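Local coordinates for protein N-alpha-acetyltransferase 38, NatC auxiliary subunit (Saccharomyces cerevisiae, PDB 6YGA) that serves as the small auxiliary subunit of the NatC N-terminal acetyltransferase, which acetylates nascent chains that start with methionine followed by a hydrophobic or amphipathic residue, at residues Gly11-Val16 with Ile23-Leu28; Leu18-Ile23 with Glu44-Ser49; Asp40-Arg45 with Gly54-Pro59. All blocks are in the same frame, centred on the assembly; numbering follows the deposited sequence.

How the contacts relate
The three contacts lie in one strongly curved antiparallel sheet of the Sm-like (LSM) fold. Contact 1 pairs strands 13-18 and 23-32, its centre about 3 Å from that of the chain. Contact 2 lies at the turn of that hairpin, its centre about 13 Å from that of contact 1, and shares I23 with it. Their segments alternate along the chain. Contact 3 opens after contact 1 has closed, its centre about 8 Å from that of contact 1 and 12 Å from that of contact 2. It shares E44 and R45 with contact 2. Strand 23-32 is flanked by strands 13-18 and 42-46, and L24 packs on E44 and V58. All three border the chain of N-alpha-acetyltransferase 35.

Contact 1: Gly11-Val16 with Ile23-Leu28; sequences GNTLIV and ILVGSL
L14 and L28 meet through different first torsions. In L14, CG is anti to the carbonyl carbon (chi1 -64°). In L28 it is anti to the backbone N (chi1 -177°). The two chains cross obliquely, and L14 CD1 lies 3.8 Å from L28 CB, close to both L28 methyls as well. They belong to an antiparallel beta hairpin of the Sm-like fold, made by strands 13-18 and 23-32. Six backbone bonds join the segments. V16 and L24 bond to each other both ways, as do L14 and G26. The bond from L14 N to G26 O is the shortest, at 2.7 Å, and lies in the carbonyl plane. V16 N instead approaches L24 O nearly along the C=O axis. Just before strand 13-18, N12 O receives L28 N over 3.2 Å, from above the carbonyl plane. G11 N closes the end on L28 O at 2.9 Å. The backbone angles of G11 suit glycine, since a CB would jam against the preceding carbonyl O.

Side chains alternate between the two faces. L14, V16 and L24 share one face, and L24 packs on V57 of the N-alpha-acetyltransferase 35 chain. L14 and L28 both pack on F28 of that chain. T13, I15, V25 and S27 share the other face, where I15 packs on its F18. I15 and V25 form a non-hydrogen-bonded pair, with I15 CG1 4.2 Å from V25 CG2. Nearby, T13 CG2 is anti to its own N, as is V25 CG1. The two side chains cross obliquely, with T13 CG2 3.6 Å from V25 CG1.

Contact 2: Leu18-Ile23 with Glu44-Ser49; sequences LTEDRI and ERMGSS
The turn of the first hairpin meets the end of strand 42-46 here, within the Sm-like fold. I23 and R45 form an antiparallel hydrogen-bonded pair. R45 N gives a nearly straight bond to I23 O at 2.8 Å, and I23 N returns one to R45 O at 2.9 Å. Just beyond the pair, R22 carries most of the side-chain contact. Its CG takes the crowded position between the backbone N and the carbonyl carbon (chi1 53°), and the chain bends at chi3. The guanidinium is thereby brought to E44.

E44 has CG anti to its N and runs extended beyond it. Its OE2 lies over one face of the R22 guanidinium, with the two planes 75° apart. The salt bridge is R22 NH2 to E44 OE2, 3.0 Å. R22 NH1 has a second acid in D63 of the N-alpha-acetyltransferase 35 chain. E44 OE2 also bonds to S65 of that chain, and E44 OE1 pairs with R51. Salt bridges and a hydrogen bond thus link the hairpin turn, the strand and the partner subunit. L18 CD1 lies 3.4 Å above the R22 guanidinium plane, toward its rim.

M46, a selenomethionine, bends at chi3 so that its tip turns back along R22. M46 CG lies 3.5 Å from R22 CB, and M46 CE lies 3.7 Å from the same carbon. After M46 a type II' turn through G47 and S48 leads into strand 49-54. That strand supplies M53 against R22 and E44, while strand 23-32 brings L24 against E44 and L18.

Contact 3: Asp40-Arg45 with Gly54-Pro59; sequences DHVEER and GLVSVP
Two corners of the chain pack against each other here, in the Sm-like fold. The chain turns at D40 and H41 before strand 42-46, and again at L55 before strand 56-58. One backbone bond crosses beside the corners. V42 N reaches G54 O at 3.0 Å, in the carbonyl plane and on a lone pair. H41 N is also near that oxygen, but its angle is poor. It bonds instead to its neighbour: H41 N lies 2.8 Å from D40 OD1 and meets it from above the carboxylate plane. D40 has CG anti to its N (chi1 -156°). Its CG sits over the centre of the H41 ring, 3.8 Å above the plane. G54 has a positive phi of 79°, which favours glycine just before the corner at L55.

The side chains meet twice: one pair is apolar, the other sets a methyl against an acid. V56 CG2 is anti to the carbonyl carbon and touches V42 CB at 3.7 Å. It is equally close to V42 CG2, and the two valines cross at about a right angle. V42 also packs on L24 and M53. Outside this pair, L55 has CG anti to its N, and its CD1 reaches back to D40. The two chains cross obliquely, with L55 CD1 3.8 Å from D40 CB.

V56 and S57 pair in parallel with a strand of the N-alpha-acetyltransferase 35 chain, so the sheet continues into that subunit. S57 and P59 also pack on the catalytic N-alpha-acetyltransferase 30 chain. One backbone bond, one valine pair and one leucine-aspartate contact make up the contact. L55 CD1 lies against D40 CB and the near side of the carboxylate, CG and OD1 alike. With the H41 N-H on OD1 and the H41 ring beside CG, the acid sits between polar and apolar neighbours.

Contact 1: Gly11-Val16 with Ile23-Leu28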
loop_
_atom_site.group_PDB
_atom_site.type_symbol
_atom_site.label_atom_id
_atom_site.label_comp_id
_atom_site.label_asym_id
_atom_site.label_seq_id
_atom_site.Cartn_x
_atom_site.Cartn_y
_atom_site.Cartn_z
ATOM N N GLY C 11 4.140 12.494 35.213
ATOM C CA GLY C 11 3.794 13.776 34.642
ATOM C C GLY C 11 4.776 14.887 34.935
ATOM O O GLY C 11 4.519 16.035 34.549
ATOM N N ASN C 12 5.892 14.589 35.596
ATOM C CA ASN C 12 6.872 15.592 35.980
ATOM C C ASN C 12 8.207 15.302 35.308
ATOM O O ASN C 12 8.593 14.139 35.142
ATOM C CB ASN C 12 7.043 15.642 37.505
ATOM C CG ASN C 12 5.787 16.119 38.218
ATOM O OD1 ASN C 12 5.508 17.318 38.272
ATOM N ND2 ASN C 12 5.029 15.181 38.776
ATOM N N THR C 13 8.901 16.369 34.924
ATOM C CA THR C 13 10.184 16.248 34.246
ATOM C C THR C 13 11.234 15.648 35.177
ATOM O O THR C 13 11.321 16.007 36.355
ATOM C CB THR C 13 10.639 17.623 33.749
ATOM O OG1 THR C 13 9.634 18.177 32.891
ATOM C CG2 THR C 13 11.947 17.522 32.983
ATOM N N LEU C 14 12.032 14.726 34.641
ATOM C CA LEU C 14 13.085 14.062 35.395
ATOM C C LEU C 14 14.400 14.137 34.634
ATOM O O LEU C 14 14.423 14.220 33.403
ATOM C CB LEU C 14 12.741 12.591 35.676
ATOM C CG LEU C 14 11.518 12.332 36.556
ATOM C CD1 LEU C 14 11.318 10.843 36.791
ATOM C CD2 LEU C 14 11.656 13.074 37.875
ATOM N N ILE C 15 15.496 14.102 35.383
ATOM C CA ILE C 15 16.844 14.104 34.827
ATOM C C ILE C 15 17.434 12.721 35.064
ATOM O O ILE C 15 17.589 12.293 36.214
ATOM C CB ILE C 15 17.720 15.198 35.456
ATOM C CG1 ILE C 15 17.327 16.585 34.931
ATOM C CG2 ILE C 15 19.190 14.929 35.175
ATOM C CD1 ILE C 15 16.140 17.220 35.634
ATOM N N VAL C 16 17.754 12.018 33.980
ATOM C CA VAL C 16 18.239 10.644 34.044
ATOM C C VAL C 16 19.562 10.589 33.291
ATOM O O VAL C 16 19.581 10.575 32.054
ATOM C CB VAL C 16 17.233 9.642 33.466
ATOM C CG1 VAL C 16 17.806 8.232 33.505
ATOM C CG2 VAL C 16 15.923 9.707 34.234
ATOM N N ILE C 23 22.848 12.325 28.823
ATOM C CA ILE C 23 21.849 12.572 29.856
ATOM C C ILE C 23 20.495 12.760 29.182
ATOM O O ILE C 23 20.405 13.384 28.118
ATOM C CB ILE C 23 22.219 13.801 30.718
ATOM C CG1 ILE C 23 23.262 13.416 31.771
ATOM C CG2 ILE C 23 20.984 14.428 31.365
ATOM C CD1 ILE C 23 23.506 14.481 32.818
ATOM N N LEU C 24 19.447 12.213 29.794
ATOM C CA LEU C 24 18.091 12.296 29.268
ATOM C C LEU C 24 17.223 13.148 30.185
ATOM O O LEU C 24 17.216 12.949 31.404
ATOM C CB LEU C 24 17.475 10.902 29.112
ATOM C CG LEU C 24 18.233 9.928 28.210
ATOM C CD1 LEU C 24 17.486 8.612 28.098
ATOM C CD2 LEU C 24 18.453 10.542 26.840
ATOM N N VAL C 25 16.493 14.091 29.594
ATOM C CA VAL C 25 15.535 14.933 30.302
ATOM C C VAL C 25 14.170 14.688 29.678
ATOM O O VAL C 25 13.986 14.912 28.475
ATOM C CB VAL C 25 15.915 16.421 30.226
ATOM C CG1 VAL C 25 14.954 17.262 31.050
ATOM C CG2 VAL C 25 17.348 16.630 30.687
ATOM N N GLY C 26 13.219 14.224 30.486
ATOM C CA GLY C 26 11.908 13.886 29.964
ATOM C C GLY C 26 10.867 13.790 31.054
ATOM O O GLY C 26 11.183 13.719 32.246
ATOM N N SER C 27 9.609 13.788 30.621
ATOM C CA SER C 27 8.467 13.656 31.514
ATOM C C SER C 27 8.168 12.181 31.746
ATOM O O SER C 27 8.034 11.411 30.789
ATOM C CB SER C 27 7.248 14.363 30.921
ATOM O OG SER C 27 6.164 14.394 31.833
ATOM N N LEU C 28 8.048 11.796 33.014
ATOM C CA LEU C 28 7.860 10.397 33.379
ATOM C C LEU C 28 6.446 9.944 33.026
ATOM O O LEU C 28 5.464 10.546 33.474
ATOM C CB LEU C 28 8.132 10.199 34.868
ATOM C CG LEU C 28 8.038 8.755 35.359
ATOM C CD1 LEU C 28 9.155 7.914 34.763
ATOM C CD2 LEU C 28 8.059 8.692 36.877
#

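Contact 2: Leu18-Ile23 with Glu44-Ser49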
loop_
_atom_site.group_PDB
_atom_site.type_symbol
_atom_site.label_atom_id
_atom_site.label_comp_id
_atom_site.label_asym_id
_atom_site.label_seq_id
_atom_site.Cartn_x
_atom_site.Cartn_y
_atom_site.Cartn_z
ATOM N N LEU C 18 22.609 8.581 31.896
ATOM C CA LEU C 18 22.788 7.203 31.469
ATOM C C LEU C 18 24.204 6.738 31.805
ATOM O O LEU C 18 24.977 7.445 32.456
ATOM C CB LEU C 18 22.480 7.063 29.981
ATOM C CG LEU C 18 21.043 7.373 29.563
ATOM C CD1 LEU C 18 20.808 6.960 28.119
ATOM C CD2 LEU C 18 20.053 6.688 30.493
ATOM N N THR C 19 24.556 5.529 31.359
ATOM C CA THR C 19 25.879 4.988 31.652
ATOM C C THR C 19 26.979 5.796 30.980
ATOM O O THR C 19 28.074 5.935 31.536
ATOM C CB THR C 19 25.958 3.523 31.218
ATOM O OG1 THR C 19 25.640 3.415 29.824
ATOM C CG2 THR C 19 24.987 2.674 32.026
ATOM N N GLU C 20 26.715 6.335 29.795
ATOM C CA GLU C 20 27.694 7.126 29.070
ATOM C C GLU C 20 27.585 8.588 29.506
ATOM O O GLU C 20 26.876 8.921 30.461
ATOM C CB GLU C 20 27.494 6.954 27.564
ATOM C CG GLU C 20 27.603 5.513 27.081
ATOM C CD GLU C 20 27.215 5.349 25.621
ATOM O OE1 GLU C 20 26.737 6.332 25.015
ATOM O OE2 GLU C 20 27.386 4.237 25.079
ATOM N N ASP C 21 28.288 9.479 28.804
ATOM C CA ASP C 21 28.198 10.904 29.105
ATOM C C ASP C 21 26.822 11.476 28.797
ATOM O O ASP C 21 26.515 12.591 29.231
ATOM C CB ASP C 21 29.259 11.679 28.323
ATOM C CG ASP C 21 30.664 11.217 28.636
ATOM O OD1 ASP C 21 30.811 10.243 29.404
ATOM O OD2 ASP C 21 31.622 11.828 28.116
ATOM N N ARG C 22 25.990 10.743 28.064
ATOM C CA ARG C 22 24.679 11.242 27.680
ATOM C C ARG C 22 23.753 11.352 28.889
ATOM O O ARG C 22 23.847 10.582 29.849
ATOM C CB ARG C 22 24.057 10.331 26.620
ATOM C CG ARG C 22 24.011 8.863 27.012
ATOM C CD ARG C 22 23.701 7.954 25.825
ATOM N NE ARG C 22 22.370 8.173 25.263
ATOM C CZ ARG C 22 21.764 7.318 24.446
ATOM N NH1 ARG C 22 22.370 6.189 24.106
ATOM N NH2 ARG C 22 20.555 7.584 23.972
ATOM N N ILE C 23 22.848 12.325 28.823
ATOM C CA ILE C 23 21.849 12.572 29.856
ATOM C C ILE C 23 20.495 12.760 29.182
ATOM O O ILE C 23 20.405 13.384 28.118
ATOM C CB ILE C 23 22.219 13.801 30.718
ATOM C CG1 ILE C 23 23.262 13.416 31.771
ATOM C CG2 ILE C 23 20.984 14.428 31.365
ATOM C CD1 ILE C 23 23.506 14.481 32.818
ATOM N N GLU C 44 17.968 14.491 24.711
ATOM C CA GLU C 44 19.255 13.837 24.915
ATOM C C GLU C 44 20.359 14.886 24.868
ATOM O O GLU C 44 20.586 15.509 23.826
ATOM C CB GLU C 44 19.500 12.761 23.859
ATOM C CG GLU C 44 20.698 11.867 24.164
ATOM C CD GLU C 44 21.341 11.298 22.915
ATOM O OE1 GLU C 44 21.443 12.031 21.908
ATOM O OE2 GLU C 44 21.744 10.117 22.938
ATOM N N ARG C 45 21.044 15.071 25.990
ATOM C CA ARG C 45 22.126 16.039 26.112
ATOM C C ARG C 45 23.456 15.299 26.192
ATOM O O ARG C 45 23.653 14.466 27.083
ATOM C CB ARG C 45 21.932 16.919 27.346
ATOM C CG ARG C 45 20.722 17.838 27.282
ATOM C CD ARG C 45 20.608 18.659 28.556
ATOM N NE ARG C 45 19.393 19.466 28.592
ATOM C CZ ARG C 45 18.974 20.129 29.665
ATOM N NH1 ARG C 45 19.673 20.074 30.791
ATOM N NH2 ARG C 45 17.856 20.841 29.617
HETATM N N MSE C 46 24.362 15.601 25.265
HETATM C CA MSE C 46 25.724 15.072 25.311
HETATM C C MSE C 46 26.734 16.197 25.132
HETATM O O MSE C 46 26.965 16.656 24.012
HETATM C CB MSE C 46 25.947 14.004 24.236
HETATM C CG MSE C 46 24.968 12.844 24.288
HETATM SE SE MSE C 46 25.387 11.415 23.020
HETATM C CE MSE C 46 26.719 10.426 24.065
ATOM N N GLY C 47 27.325 16.636 26.237
ATOM C CA GLY C 47 28.321 17.693 26.178
ATOM C C GLY C 47 27.701 18.968 25.645
ATOM O O GLY C 47 26.823 19.570 26.274
ATOM N N SER C 48 28.151 19.385 24.460
ATOM C CA SER C 48 27.605 20.579 23.827
ATOM C C SER C 48 26.285 20.306 23.120
ATOM O O SER C 48 25.420 21.186 23.074
ATOM C CB SER C 48 28.613 21.150 22.829
ATOM O OG SER C 48 28.985 20.180 21.867
ATOM N N SER C 49 26.100 19.104 22.583
ATOM C CA SER C 49 24.983 18.843 21.687
ATOM C C SER C 49 23.701 18.507 22.447
ATOM O O SER C 49 23.723 17.990 23.569
ATOM C CB SER C 49 25.327 17.708 20.721
ATOM O OG SER C 49 26.219 18.153 19.708
#

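Contact 3: Asp40-Arg45 with Gly54-Pro59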
loop_
_atom_site.group_PDB
_atom_site.type_symbol
_atom_site.label_atom_id
_atom_site.label_comp_id
_atom_site.label_asym_id
_atom_site.label_seq_id
_atom_site.Cartn_x
_atom_site.Cartn_y
_atom_site.Cartn_z
ATOM N N ASP C 40 8.621 10.605 28.107
ATOM C CA ASP C 40 8.108 11.296 26.935
ATOM C C ASP C 40 8.787 12.651 26.796
ATOM O O ASP C 40 9.266 13.232 27.774
ATOM C CB ASP C 40 6.588 11.486 27.022
ATOM C CG ASP C 40 5.936 11.652 25.657
ATOM O OD1 ASP C 40 6.660 11.634 24.638
ATOM O OD2 ASP C 40 4.695 11.791 25.602
ATOM N N HIS C 41 8.808 13.151 25.559
ATOM C CA HIS C 41 9.436 14.430 25.224
ATOM C C HIS C 41 10.898 14.453 25.670
ATOM O O HIS C 41 11.388 15.444 26.215
ATOM C CB HIS C 41 8.653 15.602 25.824
ATOM C CG HIS C 41 7.175 15.523 25.586
ATOM N ND1 HIS C 41 6.619 15.568 24.325
ATOM C CD2 HIS C 41 6.137 15.402 26.448
ATOM C CE1 HIS C 41 5.304 15.476 24.421
ATOM N NE2 HIS C 41 4.986 15.375 25.699
ATOM N N VAL C 42 11.600 13.346 25.429
ATOM C CA VAL C 42 12.960 13.186 25.931
ATOM C C VAL C 42 13.909 14.096 25.168
ATOM O O VAL C 42 13.867 14.175 23.933
ATOM C CB VAL C 42 13.401 11.718 25.827
ATOM C CG1 VAL C 42 14.905 11.591 26.022
ATOM C CG2 VAL C 42 12.672 10.881 26.852
ATOM N N GLU C 43 14.767 14.796 25.905
ATOM C CA GLU C 43 15.875 15.551 25.335
ATOM C C GLU C 43 17.175 14.857 25.716
ATOM O O GLU C 43 17.449 14.660 26.904
ATOM C CB GLU C 43 15.881 16.997 25.827
ATOM C CG GLU C 43 17.052 17.812 25.301
ATOM C CD GLU C 43 17.081 19.222 25.857
ATOM O OE1 GLU C 43 16.361 19.494 26.841
ATOM O OE2 GLU C 43 17.824 20.062 25.309
ATOM N N GLU C 44 17.968 14.491 24.711
ATOM C CA GLU C 44 19.255 13.837 24.915
ATOM C C GLU C 44 20.359 14.886 24.868
ATOM O O GLU C 44 20.586 15.509 23.826
ATOM C CB GLU C 44 19.500 12.761 23.859
ATOM C CG GLU C 44 20.698 11.867 24.164
ATOM C CD GLU C 44 21.341 11.298 22.915
ATOM O OE1 GLU C 44 21.443 12.031 21.908
ATOM O OE2 GLU C 44 21.744 10.117 22.938
ATOM N N ARG C 45 21.044 15.071 25.990
ATOM C CA ARG C 45 22.126 16.039 26.112
ATOM C C ARG C 45 23.456 15.299 26.192
ATOM O O ARG C 45 23.653 14.466 27.083
ATOM C CB ARG C 45 21.932 16.919 27.346
ATOM C CG ARG C 45 20.722 17.838 27.282
ATOM C CD ARG C 45 20.608 18.659 28.556
ATOM N NE ARG C 45 19.393 19.466 28.592
ATOM C CZ ARG C 45 18.974 20.129 29.665
ATOM N NH1 ARG C 45 19.673 20.074 30.791
ATOM N NH2 ARG C 45 17.856 20.841 29.617
ATOM N N GLY C 54 11.833 11.994 21.604
ATOM C CA GLY C 54 10.441 11.580 21.735
ATOM C C GLY C 54 10.230 10.650 22.908
ATOM O O GLY C 54 10.691 10.916 24.021
ATOM N N LEU C 55 9.518 9.554 22.665
ATOM C CA LEU C 55 9.175 8.598 23.710
ATOM C C LEU C 55 10.269 7.543 23.806
ATOM O O LEU C 55 10.509 6.804 22.845
ATOM C CB LEU C 55 7.825 7.943 23.422
ATOM C CG LEU C 55 7.253 7.046 24.521
ATOM C CD1 LEU C 55 6.776 7.873 25.709
ATOM C CD2 LEU C 55 6.126 6.175 23.982
ATOM N N VAL C 56 10.926 7.469 24.965
ATOM C CA VAL C 56 12.037 6.552 25.192
ATOM C C VAL C 56 11.791 5.778 26.480
ATOM O O VAL C 56 11.293 6.335 27.466
ATOM C CB VAL C 56 13.387 7.300 25.269
ATOM C CG1 VAL C 56 14.546 6.320 25.153
ATOM C CG2 VAL C 56 13.481 8.376 24.196
ATOM N N SER C 57 12.139 4.494 26.471
ATOM C CA SER C 57 12.150 3.667 27.669
ATOM C C SER C 57 13.595 3.388 28.057
ATOM O O SER C 57 14.435 3.122 27.192
ATOM C CB SER C 57 11.399 2.348 27.451
ATOM O OG SER C 57 12.188 1.415 26.731
ATOM N N VAL C 58 13.889 3.464 29.349
ATOM C CA VAL C 58 15.234 3.238 29.859
ATOM C C VAL C 58 15.208 2.012 30.767
ATOM O O VAL C 58 14.468 1.985 31.754
ATOM C CB VAL C 58 15.794 4.467 30.598
ATOM C CG1 VAL C 58 16.046 5.595 29.612
ATOM C CG2 VAL C 58 14.848 4.943 31.684
ATOM N N PRO C 59 15.963 0.962 30.456
ATOM C CA PRO C 59 15.992 -0.218 31.327
ATOM C C PRO C 59 16.730 0.065 32.629
ATOM O O PRO C 59 17.317 1.129 32.833
ATOM C CB PRO C 59 16.723 -1.270 30.485
ATOM C CG PRO C 59 16.637 -0.768 29.068
ATOM C CD PRO C 59 16.656 0.723 29.180
#